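Local atomic coordinates of 5-oxoprolinase subunit C (Escherichia coli, PDB entry 5DUD), a protein that is subunit C of 5-oxoprolinase, which cleaves 5-oxoproline to L-glutamate at the cost of ATP hydrolysis to ADP and phosphate. Residues A[232-237]-A[257-262]; A[175-180]-A[283-288]. One frame throughout, in Å; residues are numbered along the deposited sequence.

Interaction 1: A[232-237]-A[257-262]; sequences GVVQVP and RIACII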
# COMPACT_ATOMS: atom_id res chain seq x y z
N GLY A 232 2.81 2.61 7.81
CA GLY A 232 3.30 3.12 9.08
C GLY A 232 4.41 4.16 8.98
O GLY A 232 4.68 4.84 9.97
N VAL A 233 5.05 4.29 7.80
CA VAL A 233 6.13 5.26 7.61
C VAL A 233 5.54 6.67 7.56
O VAL A 233 4.57 6.91 6.83
CB VAL A 233 6.98 4.94 6.36
CG1 VAL A 233 7.99 6.06 6.08
CG2 VAL A 233 7.71 3.61 6.52
N VAL A 234 6.10 7.59 8.35
CA VAL A 234 5.64 8.98 8.43
C VAL A 234 6.55 9.83 7.55
O VAL A 234 7.70 10.05 7.91
CB VAL A 234 5.61 9.48 9.90
CG1 VAL A 234 4.88 10.82 10.01
CG2 VAL A 234 4.96 8.44 10.81
N GLN A 235 6.03 10.31 6.40
CA GLN A 235 6.77 11.18 5.48
C GLN A 235 6.45 12.63 5.77
O GLN A 235 5.31 12.93 6.11
CB GLN A 235 6.39 10.89 4.02
CG GLN A 235 6.42 9.43 3.59
CD GLN A 235 6.16 9.33 2.11
OE1 GLN A 235 7.04 8.96 1.32
NE2 GLN A 235 4.96 9.68 1.68
N VAL A 236 7.43 13.53 5.58
CA VAL A 236 7.23 14.97 5.79
C VAL A 236 7.58 15.70 4.48
O VAL A 236 8.76 15.93 4.23
CB VAL A 236 8.08 15.48 6.98
CG1 VAL A 236 7.75 16.93 7.31
CG2 VAL A 236 7.91 14.58 8.20
N PRO A 237 6.60 16.13 3.66
CA PRO A 237 6.95 16.86 2.43
C PRO A 237 7.49 18.29 2.69
O PRO A 237 7.83 18.62 3.83
CB PRO A 237 5.63 16.90 1.64
CG PRO A 237 4.71 15.95 2.33
CD PRO A 237 5.14 15.95 3.76
N ARG A 257 11.59 10.63 5.45
CA ARG A 257 10.87 9.84 6.45
C ARG A 257 11.39 10.15 7.86
O ARG A 257 12.52 9.78 8.20
CB ARG A 257 11.04 8.33 6.14
CG ARG A 257 10.65 7.92 4.72
CD ARG A 257 11.31 6.62 4.30
NE ARG A 257 12.72 6.80 3.95
CZ ARG A 257 13.52 5.86 3.46
NH1 ARG A 257 13.06 4.63 3.24
NH2 ARG A 257 14.79 6.13 3.17
N ILE A 258 10.59 10.85 8.67
CA ILE A 258 10.97 11.22 10.03
C ILE A 258 10.81 10.05 11.01
O ILE A 258 11.70 9.86 11.84
CB ILE A 258 10.21 12.47 10.54
CG1 ILE A 258 10.87 13.02 11.82
CG2 ILE A 258 8.71 12.20 10.79
CD1 ILE A 258 10.33 14.31 12.29
N ALA A 259 9.70 9.29 10.94
CA ALA A 259 9.45 8.18 11.86
C ALA A 259 8.68 7.04 11.20
O ALA A 259 8.17 7.21 10.09
CB ALA A 259 8.70 8.68 13.08
N CYS A 260 8.62 5.89 11.87
CA CYS A 260 7.89 4.71 11.38
C CYS A 260 7.11 4.11 12.54
O CYS A 260 7.70 3.78 13.56
CB CYS A 260 8.84 3.69 10.76
SG CYS A 260 8.00 2.28 9.98
N ILE A 261 5.78 4.01 12.38
CA ILE A 261 4.89 3.44 13.40
C ILE A 261 5.04 1.91 13.40
O ILE A 261 5.12 1.30 12.33
CB ILE A 261 3.43 3.90 13.15
CG1 ILE A 261 3.32 5.44 13.27
CG2 ILE A 261 2.45 3.22 14.11
CD1 ILE A 261 2.34 6.01 12.40
N ILE A 262 5.10 1.32 14.60
CA ILE A 262 5.28 -0.12 14.75
C ILE A 262 3.99 -0.85 14.39
O ILE A 262 2.90 -0.34 14.64
CB ILE A 262 5.81 -0.51 16.17
CG1 ILE A 262 4.79 -0.20 17.32
CG2 ILE A 262 7.16 0.16 16.42
CD1 ILE A 262 5.13 -0.79 18.65

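Interaction 2: A[175-180]-A[283-288]; sequences RALPGP and CSLEEA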
# COMPACT_ATOMS: atom_id res chain seq x y z
N ARG A 175 3.15 4.31 19.40
CA ARG A 175 4.60 4.17 19.48
C ARG A 175 5.24 4.21 18.09
O ARG A 175 4.95 3.35 17.27
CB ARG A 175 4.98 2.86 20.19
CG ARG A 175 4.73 2.90 21.69
CD ARG A 175 4.91 1.54 22.34
NE ARG A 175 3.81 0.64 22.00
CZ ARG A 175 3.71 -0.63 22.41
NH1 ARG A 175 4.64 -1.15 23.20
NH2 ARG A 175 2.68 -1.37 22.04
N ALA A 176 6.10 5.21 17.83
CA ALA A 176 6.80 5.33 16.55
C ALA A 176 8.31 5.28 16.79
O ALA A 176 8.78 5.76 17.82
CB ALA A 176 6.42 6.63 15.84
N LEU A 177 9.04 4.70 15.82
CA LEU A 177 10.50 4.58 15.85
C LEU A 177 11.11 5.65 14.95
O LEU A 177 10.65 5.80 13.82
CB LEU A 177 10.95 3.18 15.39
CG LEU A 177 11.15 2.14 16.48
CD1 LEU A 177 11.33 0.75 15.88
CD2 LEU A 177 12.38 2.45 17.32
N PRO A 178 12.15 6.39 15.38
CA PRO A 178 12.71 7.44 14.51
C PRO A 178 13.51 6.94 13.31
O PRO A 178 14.13 5.88 13.36
CB PRO A 178 13.66 8.20 15.46
CG PRO A 178 14.04 7.22 16.50
CD PRO A 178 12.83 6.35 16.69
N GLY A 179 13.69 7.84 12.34
CA GLY A 179 14.62 7.70 11.23
C GLY A 179 14.04 6.94 10.07
O GLY A 179 12.89 6.52 10.15
N PRO A 180 14.75 6.77 8.93
CA PRO A 180 16.12 7.12 8.49
C PRO A 180 16.48 8.62 8.43
O PRO A 180 17.62 8.94 8.76
CB PRO A 180 16.20 6.52 7.07
CG PRO A 180 15.15 5.46 7.06
CD PRO A 180 14.06 5.98 7.91
N CYS A 283 9.84 5.12 20.74
CA CYS A 283 9.97 3.70 21.00
C CYS A 283 11.41 3.21 20.82
O CYS A 283 12.30 3.97 20.46
CB CYS A 283 9.02 2.94 20.08
SG CYS A 283 8.81 1.19 20.49
N SER A 284 11.61 1.90 21.07
CA SER A 284 12.87 1.17 20.95
C SER A 284 12.66 -0.12 20.14
O SER A 284 11.55 -0.64 20.07
CB SER A 284 13.43 0.87 22.34
OG SER A 284 14.22 -0.30 22.38
N LEU A 285 13.74 -0.66 19.56
CA LEU A 285 13.65 -1.84 18.70
C LEU A 285 13.21 -3.09 19.50
O LEU A 285 12.39 -3.85 18.98
CB LEU A 285 14.99 -2.09 17.98
CG LEU A 285 14.96 -3.05 16.79
CD1 LEU A 285 14.13 -2.49 15.64
CD2 LEU A 285 16.37 -3.36 16.30
N GLU A 286 13.70 -3.28 20.74
CA GLU A 286 13.30 -4.42 21.57
C GLU A 286 11.84 -4.28 21.98
O GLU A 286 11.11 -5.28 22.00
CB GLU A 286 14.20 -4.54 22.82
CG GLU A 286 13.79 -5.60 23.84
CD GLU A 286 13.48 -6.99 23.30
OE1 GLU A 286 14.19 -7.44 22.37
OE2 GLU A 286 12.54 -7.63 23.83
N GLU A 287 11.40 -3.05 22.23
CA GLU A 287 10.00 -2.79 22.60
C GLU A 287 9.10 -2.99 21.37
O GLU A 287 8.04 -3.61 21.48
CB GLU A 287 9.83 -1.37 23.16
CG GLU A 287 10.69 -1.06 24.38
CD GLU A 287 10.51 0.34 24.93
OE1 GLU A 287 11.45 0.82 25.61
OE2 GLU A 287 9.48 0.98 24.64
N ALA A 288 9.55 -2.52 20.20
CA ALA A 288 8.81 -2.68 18.96
C ALA A 288 8.64 -4.14 18.56
O ALA A 288 7.60 -4.49 18.01
CB ALA A 288 9.52 -1.92 17.84

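Interaction 1: A[232-237]-A[257-262]
V233 opposite C260 and V234 opposite A259 set strand 233-235 antiparallel to strand 257-261, their short axes at 155° and 4.6 Å apart at the closest. Two backbone bonds hold the pair: V234 N gives to A259 O at 2.7 Å, and the loop residue G232 extends the bonding, its O accepting from I261 N at 2.8 Å. Beyond A259 the register slips by one residue in a beta bulge. Q235 lies opposite R257, and I258 is the extra residue. V234 O is left with a weak bond from I258 N, 3.1 Å long and bent to 134° at the hydrogen.

V233, C260 and R257 share one face. V233 CG1 rests against the alkyl chain of R257, 3.5 Å from its CG, while V233 CG2 meets C260 SG at 3.7 Å. The arginine bends at chi3 (-77°), which turns NE out of this alkyl run, and NE forms a salt bridge with E181. On the opposite face V234 CG2 touches I261 CD1 at 3.9 Å. V236 CG2 packs on I258 CG2 at 3.6 Å, and F193 of helix 187-195 lies against V234, I258 and A259. Polar bonding is thus left mainly to the backbone, and the touching side chains are buried and largely apolar. R257 lends its alkyl part to this packing and carries its charge away from the strand pair to the carboxylate of E181.

Interaction 2: A[175-180]-A[283-288]
A176 O accepts a backbone bond from C283 N, 3.2 Å long. A176 also bonds through its backbone to V281, two residues before C283, and this pattern fits parallel pairing of strands 173-178 and 277-282. C283 therefore carries that pairing just past the end of its strand, immediately ahead of the N-cap of helix 285-302.

Two side chains of strand 173-178 flank the turn. L177 reaches over the backbone of C283, its CD2 3.5 Å from C283 O. Its other branch, CD1, stands anti to CA (chi2 169°) and meets A288 CB at 3.8 Å, one turn into the helix, with L285 CD1 a little farther off at 4.3 Å. One leucine thus bridges C283, the residue ahead of the N-cap, and the helix's first turn. On the other side of A176 in sequence, R175 CB lies 4.0 Å from C283 CB. The guanidinium goes elsewhere: R175 NH2 forms a salt bridge with D265.

S284 is the N-cap. Its OG takes a weak bond from E286 N at 3.4 Å, and its carbonyl oxygen opens the helical bonding by accepting A288 N at 2.7 Å. An apolar and an acidic side chain from the chain of another protein pack on L285 and A288 respectively, so this helix start also borders the subunit interface. It is a strand-to-helix junction: the last strand, 277-282, of the mixed sheet in a carboxyltransferase domain of the cyclophilin-like clan passes through an N-capped turn into the C-terminal helix, which packs by its first turn on a neighbouring strand.

How the interactions relate
Of the four segments, 175-180 comes first in the chain, and a long excursion follows that interaction 2 closes only at 283-288. Inside that excursion, interaction 1 closes a much shorter loop between 232-237 and 257-262, so the two are nested and do not cross. Strand 257-261 is shared ground, pairing with 233-235 on one edge and with 173-178 on the other. C260 O lies 2.8 Å from L177 N, a probable hydrogen bond, and I262 CG2 packs on A288 CB, linking sheet and C-terminal helix.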